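Local coordinates for protein IWS1 (Encephalitozoon cuniculi, PDB 2XPP) that probably acts as a nuclear transcription factor in the regulation of RNA polymerase II transcription, possibly during and after TBP recruitment, at residues Lys15-Ile20 / Asp64-Trp69; Ile47-Ala52 / Leu87-Lys92. One frame throughout, in Å; residues are numbered along the deposited sequence.

How the interactions relate
Both are buried contacts within one all-helical domain, their centres about 14 Å apart. Interaction 1 joins helix 5-30 to helix 62-70, with four of its six touching residues buried, and mixes apolar packing with two hydrogen bonds, one from an indole to a backbone carbonyl. Interaction 2 sets the end of helix 36-48 and the turn after it against helix 81-92; it buries less surface, three of its five touching residues are buried, Met49 and Asp89 being partly exposed, and no hydrogen bond joins its segments. The two share a seam: Trp69 CB lies 3.5 Å from Leu87 CD1, Ile66 packs on Leu91, and Met17 SD approaches Leu48 CD1. Along the chain their segments alternate, so the contacts interlock four helices.

Interaction 1 (Lys15-Ile20 / Asp64-Trp69); sequences KRMQDI and DEIKGW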
loop_
_atom_site.group_PDB
_atom_site.type_symbol
_atom_site.label_atom_id
_atom_site.label_comp_id
_atom_site.label_asym_id
_atom_site.label_seq_id
_atom_site.Cartn_x
_atom_site.Cartn_y
_atom_site.Cartn_z
ATOM N N LYS A 15 2.318 -2.131 -14.572
ATOM C CA LYS A 15 3.652 -1.843 -15.112
ATOM C C LYS A 15 3.984 -0.350 -14.995
ATOM O O LYS A 15 5.143 0.022 -14.688
ATOM C CB LYS A 15 3.739 -2.315 -16.570
ATOM C CG LYS A 15 5.074 -1.966 -17.261
ATOM C CD LYS A 15 5.099 -2.407 -18.727
ATOM C CE LYS A 15 6.526 -2.547 -19.268
ATOM N NZ LYS A 15 7.463 -1.566 -18.650
ATOM N N ARG A 16 2.983 0.496 -15.203
ATOM C CA ARG A 16 3.205 1.929 -15.073
ATOM C C ARG A 16 3.632 2.299 -13.644
ATOM O O ARG A 16 4.594 3.076 -13.443
ATOM C CB ARG A 16 1.958 2.697 -15.449
ATOM C CG ARG A 16 2.172 4.190 -15.502
ATOM C CD ARG A 16 0.906 4.876 -16.013
ATOM N NE ARG A 16 1.034 6.313 -15.814
ATOM C CZ ARG A 16 0.032 7.177 -15.895
ATOM N NH1 ARG A 16 -1.209 6.753 -16.198
ATOM N NH2 ARG A 16 0.282 8.467 -15.685
ATOM N N MET A 17 2.945 1.708 -12.657
ATOM C CA MET A 17 3.239 1.985 -11.251
ATOM C C MET A 17 4.608 1.457 -10.896
ATOM O O MET A 17 5.359 2.153 -10.193
ATOM C CB MET A 17 2.205 1.353 -10.339
ATOM C CG MET A 17 0.934 2.158 -10.341
ATOM S SD MET A 17 -0.246 1.553 -9.079
ATOM C CE MET A 17 0.389 2.448 -7.642
ATOM N N GLN A 18 4.959 0.274 -11.430
ATOM C CA GLN A 18 6.283 -0.304 -11.209
ATOM C C GLN A 18 7.383 0.592 -11.766
ATOM O O GLN A 18 8.413 0.790 -11.122
ATOM C CB GLN A 18 6.411 -1.676 -11.900
ATOM C CG GLN A 18 5.672 -2.797 -11.175
ATOM C CD GLN A 18 5.711 -4.104 -11.956
ATOM O OE1 GLN A 18 6.187 -4.136 -13.106
ATOM N NE2 GLN A 18 5.207 -5.180 -11.355
ATOM N N ASP A 19 7.177 1.072 -12.982
ATOM C CA ASP A 19 8.207 1.858 -13.650
ATOM C C ASP A 19 8.447 3.171 -12.888
ATOM O O ASP A 19 9.616 3.603 -12.713
ATOM C CB ASP A 19 7.837 2.103 -15.119
ATOM C CG ASP A 19 7.947 0.826 -15.967
ATOM O OD1 ASP A 19 8.542 -0.163 -15.485
ATOM O OD2 ASP A 19 7.421 0.832 -17.103
ATOM N N ILE A 20 7.359 3.788 -12.438
ATOM C CA ILE A 20 7.485 5.067 -11.708
ATOM C C ILE A 20 8.227 4.841 -10.391
ATOM O O ILE A 20 9.110 5.638 -9.997
ATOM C CB ILE A 20 6.108 5.690 -11.463
ATOM C CG1 ILE A 20 5.516 6.184 -12.786
ATOM C CG2 ILE A 20 6.208 6.822 -10.385
ATOM C CD1 ILE A 20 3.976 6.425 -12.708
ATOM N N ASP A 64 0.765 -5.029 -4.405
ATOM C CA ASP A 64 2.247 -4.992 -4.349
ATOM C C ASP A 64 2.765 -3.611 -4.739
ATOM O O ASP A 64 3.690 -3.086 -4.074
ATOM C CB ASP A 64 2.870 -6.021 -5.318
ATOM C CG ASP A 64 2.592 -7.471 -4.939
ATOM O OD1 ASP A 64 1.919 -7.772 -3.926
ATOM O OD2 ASP A 64 3.063 -8.337 -5.701
ATOM N N GLU A 65 2.208 -3.017 -5.803
ATOM C CA GLU A 65 2.678 -1.696 -6.295
ATOM C C GLU A 65 2.201 -0.595 -5.351
ATOM O O GLU A 65 2.946 0.354 -5.068
ATOM C CB GLU A 65 2.165 -1.392 -7.717
ATOM C CG GLU A 65 3.011 -2.154 -8.763
ATOM C CD GLU A 65 2.873 -3.661 -8.649
ATOM O OE1 GLU A 65 1.740 -4.189 -8.463
ATOM O OE2 GLU A 65 3.906 -4.350 -8.745
ATOM N N ILE A 66 0.966 -0.730 -4.846
ATOM C CA ILE A 66 0.469 0.265 -3.879
ATOM C C ILE A 66 1.377 0.274 -2.628
ATOM O O ILE A 66 1.816 1.353 -2.170
ATOM C CB ILE A 66 -0.993 0.061 -3.526
ATOM C CG1 ILE A 66 -1.844 0.392 -4.772
ATOM C CG2 ILE A 66 -1.390 1.027 -2.374
ATOM C CD1 ILE A 66 -3.352 -0.088 -4.588
ATOM N N LYS A 67 1.665 -0.920 -2.104
ATOM C CA LYS A 67 2.620 -1.093 -0.995
ATOM C C LYS A 67 3.964 -0.415 -1.308
ATOM O O LYS A 67 4.482 0.339 -0.493
ATOM C CB LYS A 67 2.875 -2.565 -0.760
ATOM C CG LYS A 67 3.929 -2.869 0.341
ATOM C CD LYS A 67 4.126 -4.375 0.445
ATOM C CE LYS A 67 5.010 -4.709 1.600
ATOM N NZ LYS A 67 5.390 -6.170 1.449
ATOM N N GLY A 68 4.526 -0.727 -2.472
ATOM C CA GLY A 68 5.809 -0.102 -2.897
ATOM C C GLY A 68 5.786 1.409 -2.875
ATOM O O GLY A 68 6.764 2.062 -2.430
ATOM N N TRP A 69 4.738 1.983 -3.425
ATOM C CA TRP A 69 4.587 3.455 -3.426
ATOM C C TRP A 69 4.477 4.050 -2.010
ATOM O O TRP A 69 4.850 5.231 -1.792
ATOM C CB TRP A 69 3.372 3.867 -4.246
ATOM C CG TRP A 69 3.568 3.912 -5.765
ATOM C CD1 TRP A 69 4.152 2.979 -6.584
ATOM C CD2 TRP A 69 3.097 4.959 -6.623
ATOM N NE1 TRP A 69 4.098 3.409 -7.901
ATOM C CE2 TRP A 69 3.446 4.612 -7.944
ATOM C CE3 TRP A 69 2.440 6.181 -6.387
ATOM C CZ2 TRP A 69 3.132 5.441 -9.049
ATOM C CZ3 TRP A 69 2.140 7.001 -7.464
ATOM C CH2 TRP A 69 2.500 6.621 -8.780
#
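Trp69 and Met17 meet twice, once through a hydrogen bond and once through ring packing. The indole NE1 donates to Met17 O at 2.9 Å, with a nearly straight N-H...O angle of 173°. The oxygen lies in the indole plane, whereas NE1 stands above the plane of the carbonyl that it approaches. This bond satisfies the buried indole N-H with a main-chain acceptor of helix 5-30 and limits how the ring can turn. The Met17 side chain crosses the indole at about a right angle. Its chain bends at the last torsion, bringing CE over one face, 3.7 Å from the centroid of the five-membered ring, in a CH-pi contact; SD lies farther off and oblique, completing a Met-aromatic pair. Farther along the indole, Ile20 CG2 packs 3.6 Å from Trp69 CZ2.

A second polar link runs between Gln18 and Glu65. Gln18 NE2 donates to Glu65 OE2 at 3.0 Å, the acceptor lying in the amide plane while the donor comes from above the carboxylate plane. The two flat groups are turned 61° apart. Glu65 bends at its second torsion, which turns CD toward Gln18 CG. Its other oxygen, OE1, forms a salt bridge with Lys14, so both carboxylate oxygens have partners and the negative charge is probably stabilised. Next to this pair, Met17 CB and Glu65 CB lie 3.8 Å apart, where the two backbones come nearest.

The local helix axes run in the same general sense, 25° from parallel and 9.6 Å apart. Helix 36-48 adjoins the contact through Ile44, which touches both Met17 and Ile20, while helix 81-92 packs against the helix 62-70 side.

Interaction 2 (Ile47-Ala52 / Leu87-Lys92); sequences ILMSKA and LLDVLK
Val90 lies against two consecutive residues, with Leu48 at one of its methyls and Met49 at the other. The contact belongs to the helical bundle related to the TFIIS N-terminal domain, and joins the end of helix 36-48 and the turn that follows to helix 81-92. Leu48 CB packs 3.7 Å from Val90 CG1, the two side chains crossing at about a right angle. Leu48 CD1 reaches past the same methyl to Leu87 CD2, 4.1 Å away, widening the apolar patch by one turn of the helix.

Met49 approaches from the turn. Its side chain is bent at chi2 (-85°), a torsion that places SD near the backbone of helix 81-92, 4.0 Å from Val90 CA. CE then continues anti to CB across the CG-SD bond and packs 3.7 Å from Val90 CG2. The two branches of Val90 thus divide the work: CG1, anti to the backbone N (chi1 167°), serves Leu48, and CG2 serves Met49. No hydrogen bond links the segments; the contact is mainly apolar packing. The turn itself is held by a backbone bond from Ser50 N to Ile47 O, while Ser50 OG accepts a hydrogen bond from Leu53 N.

Around the contact, Leu48 packs on Ile62 and Leu87 on Leu70, both in helix 62-70, while Met49 also touches Thr93. Toward the partly exposed border of the contact, the Asp89 carboxylate forms a salt bridge with Arg86 through OD2. That same oxygen makes a tight van der Waals approach, not a hydrogen bond, to the methionine methyl: Met49 CE is 3.1 Å from Asp89 OD2, the side chains meeting at about a right angle.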
loop_
_atom_site.group_PDB
_atom_site.type_symbol
_atom_site.label_atom_id
_atom_site.label_comp_id
_atom_site.label_asym_id
_atom_site.label_seq_id
_atom_site.Cartn_x
_atom_site.Cartn_y
_atom_site.Cartn_z
ATOM N N ILE A 47 -7.695 6.049 -11.550
ATOM C CA ILE A 47 -7.871 4.752 -12.202
ATOM C C ILE A 47 -8.004 3.600 -11.199
ATOM O O ILE A 47 -8.847 2.712 -11.381
ATOM C CB ILE A 47 -6.736 4.450 -13.198
ATOM C CG1 ILE A 47 -6.668 5.560 -14.248
ATOM C CG2 ILE A 47 -6.888 3.047 -13.798
ATOM C CD1 ILE A 47 -5.388 5.555 -15.064
ATOM N N LEU A 48 -7.186 3.614 -10.158
ATOM C CA LEU A 48 -7.228 2.579 -9.135
ATOM C C LEU A 48 -8.569 2.533 -8.434
ATOM O O LEU A 48 -8.899 1.509 -7.805
ATOM C CB LEU A 48 -6.134 2.805 -8.105
ATOM C CG LEU A 48 -4.696 2.593 -8.564
ATOM C CD1 LEU A 48 -3.813 3.033 -7.418
ATOM C CD2 LEU A 48 -4.441 1.107 -8.916
ATOM N N MET A 49 -9.326 3.622 -8.536
ATOM C CA MET A 49 -10.674 3.689 -7.917
ATOM C C MET A 49 -11.795 3.052 -8.764
ATOM O O MET A 49 -12.936 2.975 -8.308
ATOM C CB MET A 49 -11.094 5.159 -7.629
ATOM C CG MET A 49 -10.155 5.952 -6.734
ATOM S SD MET A 49 -10.544 5.647 -5.032
ATOM C CE MET A 49 -9.727 7.004 -4.269
ATOM N N SER A 50 -11.502 2.688 -10.010
ATOM C CA SER A 50 -12.517 2.174 -10.935
ATOM C C SER A 50 -13.121 0.909 -10.373
ATOM O O SER A 50 -12.423 -0.043 -10.106
ATOM C CB SER A 50 -11.881 1.828 -12.304
ATOM O OG SER A 50 -12.805 1.083 -13.078
ATOM N N LYS A 51 -14.426 0.895 -10.169
ATOM C CA LYS A 51 -15.080 -0.325 -9.688
ATOM C C LYS A 51 -15.024 -1.440 -10.737
ATOM O O LYS A 51 -14.925 -2.614 -10.375
ATOM C CB LYS A 51 -16.535 -0.048 -9.282
ATOM C CG LYS A 51 -16.664 0.909 -8.060
ATOM C CD LYS A 51 -15.879 0.434 -6.843
ATOM C CE LYS A 51 -16.313 1.168 -5.596
ATOM N NZ LYS A 51 -15.288 0.964 -4.545
ATOM N N ALA A 52 -15.026 -1.075 -12.014
ATOM C CA ALA A 52 -15.030 -2.098 -13.077
ATOM C C ALA A 52 -13.645 -2.762 -13.156
ATOM O O ALA A 52 -13.548 -3.944 -13.507
ATOM C CB ALA A 52 -15.374 -1.500 -14.395
ATOM N N LEU A 87 -3.218 7.261 -1.548
ATOM C CA LEU A 87 -3.164 5.787 -1.604
ATOM C C LEU A 87 -3.909 5.147 -0.452
ATOM O O LEU A 87 -4.495 4.093 -0.643
ATOM C CB LEU A 87 -1.755 5.210 -1.766
ATOM C CG LEU A 87 -1.181 5.554 -3.164
ATOM C CD1 LEU A 87 0.207 4.930 -3.218
ATOM C CD2 LEU A 87 -2.067 5.042 -4.305
ATOM N N LEU A 88 -3.900 5.740 0.737
ATOM C CA LEU A 88 -4.690 5.155 1.828
ATOM C C LEU A 88 -6.172 5.304 1.464
ATOM O O LEU A 88 -6.962 4.423 1.751
ATOM C CB LEU A 88 -4.448 5.854 3.174
ATOM C CG LEU A 88 -3.090 5.513 3.817
ATOM C CD1 LEU A 88 -3.043 6.220 5.144
ATOM C CD2 LEU A 88 -2.821 4.009 4.012
ATOM N N ASP A 89 -6.543 6.434 0.850
ATOM C CA ASP A 89 -7.941 6.633 0.388
ATOM C C ASP A 89 -8.341 5.552 -0.630
ATOM O O ASP A 89 -9.482 5.011 -0.551
ATOM C CB ASP A 89 -8.075 8.031 -0.241
ATOM C CG ASP A 89 -9.471 8.330 -0.776
ATOM O OD1 ASP A 89 -10.486 8.028 -0.089
ATOM O OD2 ASP A 89 -9.533 8.925 -1.887
ATOM N N VAL A 90 -7.476 5.304 -1.612
ATOM C CA VAL A 90 -7.666 4.206 -2.584
ATOM C C VAL A 90 -7.927 2.836 -1.892
ATOM O O VAL A 90 -8.934 2.172 -2.179
ATOM C CB VAL A 90 -6.489 4.089 -3.573
ATOM C CG1 VAL A 90 -6.532 2.757 -4.382
ATOM C CG2 VAL A 90 -6.516 5.279 -4.554
ATOM N N LEU A 91 -7.015 2.456 -1.000
ATOM C CA LEU A 91 -7.104 1.168 -0.286
ATOM C C LEU A 91 -8.438 1.014 0.458
ATOM O O LEU A 91 -9.006 -0.078 0.485
ATOM C CB LEU A 91 -5.928 1.061 0.685
ATOM C CG LEU A 91 -4.584 0.822 0.006
ATOM C CD1 LEU A 91 -3.523 0.988 1.001
ATOM C CD2 LEU A 91 -4.483 -0.579 -0.634
ATOM N N LYS A 92 -8.951 2.111 1.009
ATOM C CA LYS A 92 -10.178 2.083 1.805
ATOM C C LYS A 92 -11.366 1.660 0.939
ATOM O O LYS A 92 -12.363 1.063 1.444
ATOM C CB LYS A 92 -10.470 3.477 2.398
ATOM C CG LYS A 92 -11.665 3.523 3.248
ATOM C CD LYS A 92 -11.677 4.869 3.948
ATOM C CE LYS A 92 -13.053 5.462 4.006
ATOM N NZ LYS A 92 -12.954 6.780 4.711
#